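Local coordinates for acyl-coa oxidase (Arabidopsis thaliana, PDB 1W07), which oxidises long- and medium-chain acyl-CoAs to 2-trans-enoyl-CoAs with FAD as cofactor, passing the electrons to oxygen to give hydrogen peroxide in peroxisomal beta-oxidation, at the interface of chains A and B. Residues are numbered along the deposited sequence; one frame, centred on the assembly and turned at random. Chains: chain A/B, Acyl-coa oxidase.

Contact 1: the interface of chains A and B. Residues chain A 174-175, 224-228; chain B 405-406, 633, 636.
The loop that follows strand 220-224 of chain A, in the acyl-CoA dehydrogenase-type middle domain, meets B:Leu405, B:Trp406 and the end of helix 625-635 of chain B. B:Leu405 is the apolar wedge: its CG lies 3.8 Å from CZ2 of A:Trp175, the two side chains passing in opposite directions, while CD1 comes in the ring plane to the edge of A:Trp174, 3.7 Å from the indole NE1. Its other methyl, CD2, points towards A:Ile225 and the A:Thr227 carbonyl. That carbonyl O accepts the backbone N of B:Trp406 at 2.9 Å, and A:Lys228 forms an antiparallel bridge with B:Leu405. On the loop's far side, the A:Thr227 hydroxyl OG1, anti to the carbonyl carbon (chi1 -61°), gives its hydrogen to the B:Asp636 carboxylate OD2 at 3.0 Å, arriving nearly along the C-O axis. Water 1 lies 2.5 Å from B:Asp636 OD2 and 3.3 Å from A:Thr227 OG1. An alanine in place of B:Asp636 would probably leave this hydroxyl without its acceptor across the interface and water 1 less firmly held. B:Asp636 OD1 stands 4.0 Å from A:Asp224 OD1, a like-charged neighbour that may raise the pair's proton affinity. A:Asp224 OD1 accepts A:Gly226 N at 2.7 Å, met 47° out of the carboxylate plane.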
# COMPACT_ATOMS: atom_id res chain seq x y z
N TRP A 174 23.59 6.82 -5.96
CA TRP A 174 22.19 7.19 -6.04
C TRP A 174 21.41 6.60 -4.84
O TRP A 174 21.43 5.40 -4.62
CB TRP A 174 21.62 6.64 -7.37
CG TRP A 174 20.28 7.19 -7.79
CD1 TRP A 174 19.05 6.78 -7.37
CD2 TRP A 174 20.05 8.29 -8.68
NE1 TRP A 174 18.06 7.55 -7.94
CE2 TRP A 174 18.65 8.49 -8.75
CE3 TRP A 174 20.88 9.13 -9.43
CZ2 TRP A 174 18.06 9.49 -9.54
CZ3 TRP A 174 20.30 10.14 -10.22
CH2 TRP A 174 18.91 10.30 -10.26
N TRP A 175 20.77 7.49 -4.10
CA TRP A 175 19.97 7.21 -2.90
C TRP A 175 20.54 7.61 -1.54
O TRP A 175 19.77 7.86 -0.61
CB TRP A 175 19.54 5.71 -2.84
CG TRP A 175 18.29 5.43 -3.65
CD1 TRP A 175 18.18 4.70 -4.78
CD2 TRP A 175 16.99 6.01 -3.41
NE1 TRP A 175 16.90 4.79 -5.28
CE2 TRP A 175 16.15 5.59 -4.46
CE3 TRP A 175 16.46 6.85 -2.42
CZ2 TRP A 175 14.82 5.99 -4.57
CZ3 TRP A 175 15.13 7.24 -2.51
CH2 TRP A 175 14.33 6.80 -3.58
N ASP A 224 20.42 16.35 -5.31
CA ASP A 224 19.30 15.58 -4.79
C ASP A 224 18.65 14.78 -5.92
O ASP A 224 18.55 15.25 -7.06
CB ASP A 224 18.30 16.52 -4.13
CG ASP A 224 17.10 15.79 -3.56
OD1 ASP A 224 16.09 15.64 -4.29
OD2 ASP A 224 17.18 15.35 -2.39
N ILE A 225 18.20 13.57 -5.60
CA ILE A 225 17.61 12.72 -6.64
C ILE A 225 16.15 12.98 -6.99
O ILE A 225 15.61 12.38 -7.93
CB ILE A 225 17.75 11.21 -6.31
CG1 ILE A 225 17.01 10.87 -5.01
CG2 ILE A 225 19.21 10.85 -6.22
CD1 ILE A 225 16.91 9.36 -4.79
N GLY A 226 15.51 13.87 -6.24
CA GLY A 226 14.14 14.19 -6.55
C GLY A 226 13.11 13.85 -5.49
O GLY A 226 13.43 13.27 -4.45
N THR A 227 11.87 14.22 -5.78
CA THR A 227 10.75 14.01 -4.88
C THR A 227 10.43 12.54 -4.71
O THR A 227 10.49 11.76 -5.66
CB THR A 227 9.49 14.76 -5.38
OG1 THR A 227 9.77 16.17 -5.43
CG2 THR A 227 8.30 14.53 -4.44
N LYS A 228 10.10 12.15 -3.49
CA LYS A 228 9.79 10.76 -3.21
C LYS A 228 8.33 10.59 -2.78
O LYS A 228 7.61 11.57 -2.55
CB LYS A 228 10.74 10.22 -2.13
CG LYS A 228 12.21 10.18 -2.60
CD LYS A 228 13.22 10.50 -1.50
CE LYS A 228 13.13 11.95 -1.05
NZ LYS A 228 14.34 12.38 -0.33
N LEU B 405 10.82 6.67 -5.96
CA LEU B 405 10.86 8.01 -6.53
C LEU B 405 9.55 8.37 -7.20
O LEU B 405 9.00 7.57 -7.98
CB LEU B 405 11.98 8.13 -7.56
CG LEU B 405 13.38 8.48 -7.03
CD1 LEU B 405 14.42 8.34 -8.14
CD2 LEU B 405 13.33 9.89 -6.48
N TRP B 406 9.04 9.56 -6.94
CA TRP B 406 7.80 9.99 -7.55
C TRP B 406 7.79 9.84 -9.09
O TRP B 406 6.77 9.47 -9.67
CB TRP B 406 7.53 11.46 -7.21
CG TRP B 406 6.14 11.88 -7.53
CD1 TRP B 406 5.05 11.75 -6.74
CD2 TRP B 406 5.68 12.50 -8.74
NE1 TRP B 406 3.94 12.24 -7.37
CE2 TRP B 406 4.30 12.71 -8.60
CE3 TRP B 406 6.31 12.90 -9.94
CZ2 TRP B 406 3.52 13.29 -9.61
CZ3 TRP B 406 5.53 13.48 -10.95
CH2 TRP B 406 4.15 13.67 -10.77
N ALA B 633 15.92 14.19 -11.95
CA ALA B 633 16.45 14.66 -10.67
C ALA B 633 16.84 16.12 -10.74
O ALA B 633 16.59 16.88 -9.82
CB ALA B 633 17.65 13.82 -10.25
N ASP B 636 14.25 18.91 -9.93
CA ASP B 636 13.77 19.18 -8.58
C ASP B 636 14.26 20.55 -8.12
O ASP B 636 15.42 20.91 -8.33
CB ASP B 636 14.26 18.11 -7.59
CG ASP B 636 13.44 18.09 -6.32
OD1 ASP B 636 13.79 18.79 -5.35
OD2 ASP B 636 12.41 17.37 -6.30
O HOH W 1 11.21 16.53 -8.33

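Contact 2: the interface of chains A and B. Residues chain A 231, 404-406, 411; chain B 175, 226-229.
This is a two-fold homodimer interface of the acyl-CoA oxidase family, in which a short antiparallel backbone pairing ties the 404-406 segment of chain A to the 227-229 loop of chain B and so joins the two subunits. A:Leu405 and B:Lys228 form the bridge. On one side of it B:Met229 N donates to A:Tyr404 O at 3.0 Å; on the other A:Trp406 N donates to B:Thr227 O. The A:Tyr404 ring, swung anti to its backbone N (chi1 -169°), is met by three side chains of chain B, one at its edge and two over one face. B:Trp175 brings CH2 to the ring's edge, in plane, 3.8 Å from CD2, with the two side chains crossing at about a right angle. B:Lys228 lays its aliphatic stem over one face of the ring, offset toward the rim, CB lying 3.7 Å from CE2. B:Met229 sets CB over the same face, toward the CE1 rim, with its SD more loosely beyond. At the tip, the phenol OH reaches water 2 at 3.1 Å, and the same water lies 2.8 Å from B:Met229 O, linking the hydroxyl to the partner's backbone. With CG anti to its backbone N (chi1 171°) and an extended chain, B:Met229 runs obliquely across A:Pro411, whose CB lies 3.7 Å from the methionine CB.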
# COMPACT_ATOMS: atom_id res chain seq x y z
N ASN A 231 3.47 12.81 1.19
CA ASN A 231 3.54 14.22 1.57
C ASN A 231 4.41 14.32 2.82
O ASN A 231 4.07 13.78 3.87
CB ASN A 231 2.15 14.75 1.87
CG ASN A 231 1.39 15.13 0.62
OD1 ASN A 231 1.78 16.06 -0.09
ND2 ASN A 231 0.33 14.40 0.32
N TYR A 404 -8.04 8.82 4.35
CA TYR A 404 -7.38 9.30 3.14
C TYR A 404 -6.81 10.71 3.30
O TYR A 404 -6.00 11.18 2.48
CB TYR A 404 -8.37 9.26 1.97
CG TYR A 404 -7.74 9.47 0.61
CD1 TYR A 404 -6.74 8.62 0.13
CD2 TYR A 404 -8.17 10.51 -0.21
CE1 TYR A 404 -6.19 8.81 -1.16
CE2 TYR A 404 -7.65 10.70 -1.47
CZ TYR A 404 -6.67 9.86 -1.95
OH TYR A 404 -6.21 10.08 -3.23
N LEU A 405 -7.23 11.40 4.36
CA LEU A 405 -6.74 12.74 4.66
C LEU A 405 -5.35 12.65 5.30
O LEU A 405 -5.10 11.82 6.17
CB LEU A 405 -7.69 13.47 5.62
CG LEU A 405 -8.99 14.03 5.01
CD1 LEU A 405 -9.90 14.51 6.12
CD2 LEU A 405 -8.70 15.19 4.03
N TRP A 406 -4.45 13.51 4.85
CA TRP A 406 -3.10 13.53 5.38
C TRP A 406 -3.09 13.67 6.91
O TRP A 406 -2.30 13.00 7.59
CB TRP A 406 -2.31 14.69 4.77
CG TRP A 406 -0.98 14.88 5.40
CD1 TRP A 406 0.19 14.31 5.00
CD2 TRP A 406 -0.68 15.66 6.56
NE1 TRP A 406 1.22 14.69 5.84
CE2 TRP A 406 0.71 15.51 6.81
CE3 TRP A 406 -1.44 16.47 7.42
CZ2 TRP A 406 1.35 16.15 7.88
CZ3 TRP A 406 -0.79 17.10 8.50
CH2 TRP A 406 0.59 16.93 8.71
N PRO A 411 -1.42 8.13 5.96
CA PRO A 411 -0.80 8.24 4.63
C PRO A 411 0.72 8.48 4.73
O PRO A 411 1.52 7.80 4.09
CB PRO A 411 -1.54 9.42 3.99
CG PRO A 411 -2.89 9.35 4.61
CD PRO A 411 -2.62 8.99 6.05
N TRP B 175 -16.37 15.49 1.92
CA TRP B 175 -15.76 14.70 0.83
C TRP B 175 -16.18 15.02 -0.61
O TRP B 175 -15.41 14.77 -1.55
CB TRP B 175 -15.92 13.18 1.04
CG TRP B 175 -14.86 12.61 1.94
CD1 TRP B 175 -15.01 12.10 3.19
CD2 TRP B 175 -13.44 12.64 1.69
NE1 TRP B 175 -13.78 11.83 3.75
CE2 TRP B 175 -12.80 12.15 2.84
CE3 TRP B 175 -12.66 13.05 0.60
CZ2 TRP B 175 -11.41 12.06 2.95
CZ3 TRP B 175 -11.27 12.95 0.70
CH2 TRP B 175 -10.66 12.47 1.87
N GLY B 226 -9.08 19.70 3.01
CA GLY B 226 -7.67 19.51 3.31
C GLY B 226 -6.87 18.63 2.36
O GLY B 226 -7.41 18.00 1.46
N THR B 227 -5.56 18.60 2.59
CA THR B 227 -4.64 17.84 1.76
C THR B 227 -4.81 16.34 1.96
O THR B 227 -5.00 15.86 3.08
CB THR B 227 -3.17 18.25 2.05
OG1 THR B 227 -3.01 19.63 1.74
CG2 THR B 227 -2.20 17.43 1.19
N LYS B 228 -4.74 15.60 0.86
CA LYS B 228 -4.93 14.17 0.89
C LYS B 228 -3.65 13.40 0.58
O LYS B 228 -2.65 13.95 0.15
CB LYS B 228 -6.03 13.78 -0.11
CG LYS B 228 -7.43 14.26 0.33
CD LYS B 228 -8.29 14.78 -0.82
CE LYS B 228 -7.67 16.01 -1.47
NZ LYS B 228 -8.60 16.62 -2.45
N MET B 229 -3.71 12.10 0.82
CA MET B 229 -2.61 11.19 0.57
C MET B 229 -1.94 11.36 -0.80
O MET B 229 -2.60 11.38 -1.83
CB MET B 229 -3.14 9.77 0.72
CG MET B 229 -2.20 8.67 0.30
SD MET B 229 -2.91 7.04 0.58
CE MET B 229 -1.59 6.03 -0.11
O HOH W 2 -4.70 12.76 -3.16

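Contact 3: the interface of chains A and B. Residues chain A 646-647, 650-651; chain B 66-67, 70, 98.
A:Tyr650 lays one face of its phenol ring on the backbone and side-chain stem of B:Arg67. The arginine CA sits over the centre of the ring, 3.6 Å from the centroid, in a CH-pi contact, and CG touches the ring carbon CE2 at 3.4 Å. From CG to NE the arginine chain is extended, its CG anti to the backbone N (chi1 -174°), which carries CD past the phenol OH at 3.6 Å; the guanidinium plane is turned 49° from the ring. At the root of the tyrosine, CB rests on B:Leu66 CB at 3.7 Å and on the methyl of B:Ala70, one turn further along the same helix. Next to this, A:Leu651 points its CD2 methyl at the B:Tyr98 hydroxyl OH, 3.5 Å away, the two side chains sliding past each other in opposite directions. Polar linkage across the patch runs through water 3, which lies 2.7 Å from A:Tyr650 O and also meets B:Leu66 O and B:Tyr98 OH. The water lies in the plane of the B:Tyr98 ring, at its edge. In the fold, the C-terminal segment of chain A, around the short helix 647-650, rests against helix 58-78 of chain B, with the start of helix 98-113 beside it.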
# COMPACT_ATOMS: atom_id res chain seq x y z
N GLY A 646 -7.89 31.73 -9.92
CA GLY A 646 -8.05 31.10 -11.22
C GLY A 646 -9.51 31.15 -11.63
O GLY A 646 -9.87 30.76 -12.74
N TYR A 647 -10.36 31.64 -10.74
CA TYR A 647 -11.79 31.76 -11.02
C TYR A 647 -12.06 32.67 -12.22
O TYR A 647 -12.71 32.28 -13.20
CB TYR A 647 -12.50 32.31 -9.78
CG TYR A 647 -13.88 32.85 -10.05
CD1 TYR A 647 -14.92 31.99 -10.40
CD2 TYR A 647 -14.14 34.22 -10.00
CE1 TYR A 647 -16.20 32.48 -10.70
CE2 TYR A 647 -15.41 34.72 -10.29
CZ TYR A 647 -16.43 33.85 -10.64
OH TYR A 647 -17.69 34.34 -10.94
N TYR A 650 -10.45 30.93 -15.47
CA TYR A 650 -10.83 29.57 -15.86
C TYR A 650 -12.20 29.04 -15.47
O TYR A 650 -12.53 27.91 -15.84
CB TYR A 650 -9.77 28.59 -15.36
CG TYR A 650 -8.36 29.02 -15.65
CD1 TYR A 650 -7.46 29.27 -14.61
CD2 TYR A 650 -7.91 29.19 -16.96
CE1 TYR A 650 -6.14 29.66 -14.88
CE2 TYR A 650 -6.61 29.58 -17.23
CZ TYR A 650 -5.73 29.81 -16.19
OH TYR A 650 -4.42 30.15 -16.44
N LEU A 651 -12.98 29.82 -14.72
CA LEU A 651 -14.32 29.39 -14.31
C LEU A 651 -15.44 30.31 -14.80
O LEU A 651 -16.38 29.85 -15.46
CB LEU A 651 -14.41 29.26 -12.78
CG LEU A 651 -13.71 28.04 -12.16
CD1 LEU A 651 -13.94 28.03 -10.65
CD2 LEU A 651 -14.25 26.76 -12.81
N LEU B 66 -7.77 24.08 -12.87
CA LEU B 66 -8.86 24.88 -13.43
C LEU B 66 -8.47 25.24 -14.86
O LEU B 66 -9.31 25.21 -15.75
CB LEU B 66 -9.08 26.15 -12.61
CG LEU B 66 -9.50 25.90 -11.15
CD1 LEU B 66 -9.84 27.24 -10.49
CD2 LEU B 66 -10.69 24.91 -11.10
N ARG B 67 -7.20 25.57 -15.07
CA ARG B 67 -6.71 25.91 -16.40
C ARG B 67 -6.89 24.74 -17.37
O ARG B 67 -7.40 24.92 -18.48
CB ARG B 67 -5.23 26.28 -16.37
CG ARG B 67 -4.72 26.79 -17.71
CD ARG B 67 -3.21 26.95 -17.71
NE ARG B 67 -2.75 27.58 -18.94
CZ ARG B 67 -1.54 27.39 -19.47
NH1 ARG B 67 -0.67 26.58 -18.88
NH2 ARG B 67 -1.21 28.01 -20.60
N ALA B 70 -10.51 24.25 -18.34
CA ALA B 70 -10.98 25.30 -19.23
C ALA B 70 -10.43 25.07 -20.63
O ALA B 70 -11.14 25.25 -21.63
CB ALA B 70 -10.54 26.66 -18.70
N TYR B 98 -13.10 18.76 -10.57
CA TYR B 98 -14.53 18.94 -10.38
C TYR B 98 -15.35 18.44 -11.56
O TYR B 98 -16.47 17.96 -11.39
CB TYR B 98 -14.85 20.41 -10.13
CG TYR B 98 -14.66 21.28 -11.34
CD1 TYR B 98 -15.71 21.52 -12.22
CD2 TYR B 98 -13.43 21.88 -11.60
CE1 TYR B 98 -15.55 22.34 -13.33
CE2 TYR B 98 -13.26 22.70 -12.71
CZ TYR B 98 -14.31 22.93 -13.56
OH TYR B 98 -14.14 23.76 -14.65
O HOH W 3 -12.05 25.38 -15.17

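Contact 1 and contact 2 use the same elements with the chains exchanged: the 226-228 loop and Trp175 of one subunit against residues 405 and 406 of the other. Their C-alpha centres are about 22 Å apart, within a repeated arrangement of the two-fold dimer. The C-alpha centre of contact 3 is about 22 Å from that of contact 2 and 31 Å from that of contact 1; it shares no residue with them and packs a C-terminal segment on N-terminal helices. Contact 1 is centred about 17 Å from A:Glu424, the probable catalytic base, and contact 3 about 45 Å, so none is centred on that active site.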